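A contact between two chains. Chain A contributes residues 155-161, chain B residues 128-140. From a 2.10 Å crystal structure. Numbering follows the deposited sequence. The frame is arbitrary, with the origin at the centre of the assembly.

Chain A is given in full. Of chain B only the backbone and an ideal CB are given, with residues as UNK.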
# COMPACT_ATOMS: atom_id res chain seq x y z
N ASN A 155 -24.46 -2.63 4.01
CA ASN A 155 -23.88 -2.33 5.32
C ASN A 155 -22.36 -2.31 5.24
O ASN A 155 -21.68 -2.87 6.09
CB ASN A 155 -24.31 -3.37 6.36
CG ASN A 155 -25.80 -3.38 6.60
OD1 ASN A 155 -26.41 -2.34 6.83
ND2 ASN A 155 -26.40 -4.57 6.57
N GLY A 156 -21.84 -1.67 4.20
CA GLY A 156 -20.41 -1.55 4.01
C GLY A 156 -19.77 -2.70 3.25
O GLY A 156 -18.80 -2.50 2.51
N ARG A 157 -20.32 -3.90 3.41
CA ARG A 157 -19.76 -5.07 2.75
C ARG A 157 -20.05 -5.25 1.26
O ARG A 157 -21.18 -5.09 0.79
CB ARG A 157 -20.21 -6.33 3.49
CG ARG A 157 -19.89 -6.36 4.98
CD ARG A 157 -20.31 -7.69 5.59
NE ARG A 157 -20.13 -7.73 7.05
CZ ARG A 157 -21.01 -7.25 7.93
NH1 ARG A 157 -22.14 -6.69 7.53
NH2 ARG A 157 -20.77 -7.36 9.24
N ARG A 158 -19.00 -5.57 0.50
CA ARG A 158 -19.21 -5.87 -0.89
C ARG A 158 -19.62 -7.35 -0.80
O ARG A 158 -18.81 -8.24 -0.51
CB ARG A 158 -17.93 -5.72 -1.69
CG ARG A 158 -17.48 -4.30 -1.92
CD ARG A 158 -16.83 -3.62 -0.69
NE ARG A 158 -16.28 -2.31 -1.06
CZ ARG A 158 -16.71 -1.15 -0.56
NH1 ARG A 158 -17.67 -1.14 0.34
NH2 ARG A 158 -16.21 0.00 -1.00
N GLU A 159 -20.91 -7.61 -1.01
CA GLU A 159 -21.43 -8.96 -0.90
C GLU A 159 -21.67 -9.64 -2.24
O GLU A 159 -22.28 -9.07 -3.14
CB GLU A 159 -22.72 -8.94 -0.06
CG GLU A 159 -22.52 -8.54 1.43
CD GLU A 159 -23.74 -8.83 2.29
OE1 GLU A 159 -23.60 -8.94 3.53
OE2 GLU A 159 -24.84 -8.96 1.73
N ILE A 160 -21.14 -10.86 -2.38
CA ILE A 160 -21.35 -11.63 -3.61
C ILE A 160 -22.25 -12.79 -3.23
O ILE A 160 -21.93 -13.59 -2.34
CB ILE A 160 -20.02 -12.17 -4.19
CG1 ILE A 160 -19.06 -11.01 -4.43
CG2 ILE A 160 -20.30 -12.91 -5.50
CD1 ILE A 160 -19.59 -9.93 -5.36
N THR A 161 -23.39 -12.88 -3.90
CA THR A 161 -24.34 -13.94 -3.59
C THR A 161 -24.42 -15.01 -4.67
O THR A 161 -24.36 -14.71 -5.86
CB THR A 161 -25.75 -13.35 -3.32
OG1 THR A 161 -25.71 -12.58 -2.12
CG2 THR A 161 -26.78 -14.46 -3.14
N UNK B 128 -25.32 -4.71 -14.04
CA UNK B 128 -24.02 -5.21 -13.63
C UNK B 128 -23.64 -4.59 -12.29
O UNK B 128 -24.18 -3.56 -11.89
CB UNK B 128 -22.96 -4.91 -14.69
N UNK B 129 -22.72 -5.24 -11.58
CA UNK B 129 -22.27 -4.73 -10.30
C UNK B 129 -20.76 -4.51 -10.27
O UNK B 129 -19.99 -5.19 -10.94
CB UNK B 129 -22.68 -5.69 -9.18
N UNK B 130 -20.36 -3.51 -9.50
CA UNK B 130 -18.96 -3.21 -9.32
C UNK B 130 -18.80 -2.23 -8.18
O UNK B 130 -19.69 -1.41 -7.90
CB UNK B 130 -18.35 -2.66 -10.61
N UNK B 131 -17.68 -2.37 -7.50
CA UNK B 131 -17.32 -1.50 -6.41
C UNK B 131 -15.80 -1.62 -6.27
O UNK B 131 -15.15 -2.38 -6.99
CB UNK B 131 -18.06 -1.86 -5.12
N UNK B 132 -15.23 -0.82 -5.39
CA UNK B 132 -13.80 -0.89 -5.20
C UNK B 132 -13.58 -1.51 -3.83
O UNK B 132 -14.40 -1.34 -2.92
CB UNK B 132 -13.14 0.48 -5.32
N UNK B 133 -12.48 -2.24 -3.70
CA UNK B 133 -12.14 -2.85 -2.41
C UNK B 133 -10.83 -2.22 -2.04
O UNK B 133 -9.78 -2.60 -2.55
CB UNK B 133 -12.05 -4.38 -2.47
N UNK B 134 -10.91 -1.19 -1.20
CA UNK B 134 -9.71 -0.49 -0.75
C UNK B 134 -9.33 -1.07 0.61
O UNK B 134 -9.96 -2.02 1.07
CB UNK B 134 -9.93 1.02 -0.67
N UNK B 135 -8.33 -0.49 1.25
CA UNK B 135 -7.89 -0.93 2.57
C UNK B 135 -9.02 -0.89 3.58
O UNK B 135 -9.73 0.12 3.72
CB UNK B 135 -6.73 -0.06 3.06
N UNK B 136 -9.16 -1.99 4.30
CA UNK B 136 -10.15 -2.14 5.35
C UNK B 136 -11.59 -2.25 4.85
O UNK B 136 -12.52 -2.09 5.61
CB UNK B 136 -10.04 -0.96 6.31
N UNK B 137 -11.77 -2.53 3.56
CA UNK B 137 -13.10 -2.80 3.04
C UNK B 137 -13.30 -4.30 3.26
O UNK B 137 -12.32 -5.05 3.46
CB UNK B 137 -13.25 -2.39 1.57
N UNK B 138 -14.55 -4.75 3.26
CA UNK B 138 -14.85 -6.15 3.48
C UNK B 138 -15.64 -6.77 2.33
O UNK B 138 -16.58 -6.16 1.80
CB UNK B 138 -15.63 -6.31 4.79
N UNK B 139 -15.22 -7.96 1.90
CA UNK B 139 -15.91 -8.68 0.84
C UNK B 139 -16.53 -9.94 1.46
O UNK B 139 -15.83 -10.76 2.07
CB UNK B 139 -14.96 -9.03 -0.31
N UNK B 140 -17.84 -10.10 1.29
CA UNK B 140 -18.53 -11.26 1.84
C UNK B 140 -19.09 -12.15 0.76
O UNK B 140 -19.72 -11.67 -0.20
CB UNK B 140 -19.66 -10.82 2.78

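Position 128 lies far from chain A, so the contact sets no preference. It is Glu B128.

At 129 the CB points toward chain A, but nothing there lies within 5.5 Å of it. A long side chain is needed to cross the gap, and Ile A160 offers an apolar end. A large aromatic or a long aliphatic chain would suit. It is Tyr B129: CE2 lies 4.2 Å from Ile A160 CD1, and OH lies 3.5 Å from Arg A158 CB.

Position 130 is out of reach; it is His B130.

At 131 the CB points toward chain A, 4.1 Å from Arg A158 CG, with the guanidinium beyond. A short acid or a small polar residue would fit. It is Asp B131. OD2 lies over one face of the guanidinium, and OD1 forms a long salt bridge with Arg A158 NH2 at 3.7 Å. No N-H points at that oxygen, so the attraction is one of charge.

At 132 the CB points away, and the backbone does the work. The carbonyl O accepts from Arg A158 NE at 2.8 Å and from NH2 at 3.0 Å. Many side chains would do. It is Gln B132, whose OE1 accepts from the side chain at 134.

At 133 the CB points sideways, 4.9 Å from Arg A158 NE. A modest apolar residue suits; it is Val B133.

Positions 134 to 137 form a type II turn. At 134 and 135 the CB has nothing of chain A within 5.5 Å, so many residues would do; they are Arg B134 and Asn B135. The positive phi at 136 favours glycine or asparagine, yet the residue is Ala B136.

At 137 the CB points toward chain A, 4.0 Å from Arg A158 NE. A small or polar residue would suit. Asn B137 places its amide over the guanidinium face opposite Asp B131.

At 138 the CB points sideways, 4.3 Å from Arg A157 CG, and a guanidinium lies within reach. An acid is the natural choice, though a polar amide could serve. Glu B138 extends so that OE2 forms a salt bridge with Arg A157 NE at 2.9 Å.

From here the strands pair in parallel. Arg A158 N donates to Glu B138 O at 2.8 Å, and Arg A158 O accepts from the N of 140 at 2.8 Å.

At 139 the CB shares a sheet face with Arg A158 and lies 3.9 Å from Arg A158 O. A compact apolar residue suits. Val B139 CG2 lies 4.3 Å from Arg A158 CB.

At 140 the CB sits beside Glu A159 CG and Arg A157 CD. A long chain, aliphatic or basic, would fit. Lys B140 packs CD 3.9 Å from Arg A157 CD, and water 2 links its NZ to Glu A159 OE1.

Chain B (128-140) EYHDQVRNANEVK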
# COMPACT_ATOMS: atom_id res chain seq x y z
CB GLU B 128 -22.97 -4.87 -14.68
CG GLU B 128 -23.06 -3.44 -15.19
CD GLU B 128 -24.24 -3.23 -16.15
OE1 GLU B 128 -24.14 -3.66 -17.32
OE2 GLU B 128 -25.26 -2.63 -15.75
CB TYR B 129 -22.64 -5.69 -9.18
CG TYR B 129 -21.95 -5.38 -7.86
CD1 TYR B 129 -22.43 -4.38 -7.01
CD2 TYR B 129 -20.82 -6.10 -7.47
CE1 TYR B 129 -21.81 -4.11 -5.81
CE2 TYR B 129 -20.18 -5.84 -6.26
CZ TYR B 129 -20.68 -4.86 -5.43
OH TYR B 129 -20.08 -4.66 -4.21
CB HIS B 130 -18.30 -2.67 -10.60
CG HIS B 130 -18.70 -1.28 -10.97
ND1 HIS B 130 -19.27 -0.97 -12.19
CD2 HIS B 130 -18.56 -0.10 -10.31
CE1 HIS B 130 -19.47 0.34 -12.26
NE2 HIS B 130 -19.04 0.89 -11.14
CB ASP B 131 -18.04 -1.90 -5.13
CG ASP B 131 -18.30 -0.71 -4.22
OD1 ASP B 131 -17.66 0.35 -4.42
OD2 ASP B 131 -19.13 -0.82 -3.29
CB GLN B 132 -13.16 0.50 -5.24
CG GLN B 132 -13.47 1.32 -6.49
CD GLN B 132 -12.73 2.65 -6.49
OE1 GLN B 132 -12.44 3.20 -5.44
NE2 GLN B 132 -12.42 3.16 -7.68
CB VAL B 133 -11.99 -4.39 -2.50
CG1 VAL B 133 -11.73 -4.98 -1.09
CG2 VAL B 133 -13.29 -4.99 -3.06
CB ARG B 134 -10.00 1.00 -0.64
CG ARG B 134 -10.30 1.63 -2.01
CD ARG B 134 -10.04 3.14 -2.02
NE ARG B 134 -10.64 3.79 -3.19
CZ ARG B 134 -10.61 5.10 -3.44
NH1 ARG B 134 -10.00 5.93 -2.59
NH2 ARG B 134 -11.22 5.58 -4.53
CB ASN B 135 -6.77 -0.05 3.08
CG ASN B 135 -6.27 -0.48 4.45
OD1 ASN B 135 -5.67 -1.53 4.58
ND2 ASN B 135 -6.56 0.32 5.48
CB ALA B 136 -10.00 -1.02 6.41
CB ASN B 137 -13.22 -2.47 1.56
CG ASN B 137 -13.54 -1.00 1.33
OD1 ASN B 137 -14.29 -0.40 2.10
ND2 ASN B 137 -12.99 -0.42 0.29
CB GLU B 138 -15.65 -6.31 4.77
CG GLU B 138 -15.99 -7.77 5.08
CD GLU B 138 -16.67 -7.94 6.41
OE1 GLU B 138 -16.39 -7.15 7.33
OE2 GLU B 138 -17.48 -8.88 6.55
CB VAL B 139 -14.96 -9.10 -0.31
CG1 VAL B 139 -15.73 -9.89 -1.37
CG2 VAL B 139 -14.31 -7.89 -0.93
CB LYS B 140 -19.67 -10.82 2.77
CG LYS B 140 -20.11 -11.91 3.70
CD LYS B 140 -21.11 -11.38 4.69
CE LYS B 140 -21.38 -12.44 5.74
NZ LYS B 140 -22.53 -12.09 6.59
O HOH W 1 -16.10 -2.49 3.38
O HOH W 2 -24.58 -10.55 5.13
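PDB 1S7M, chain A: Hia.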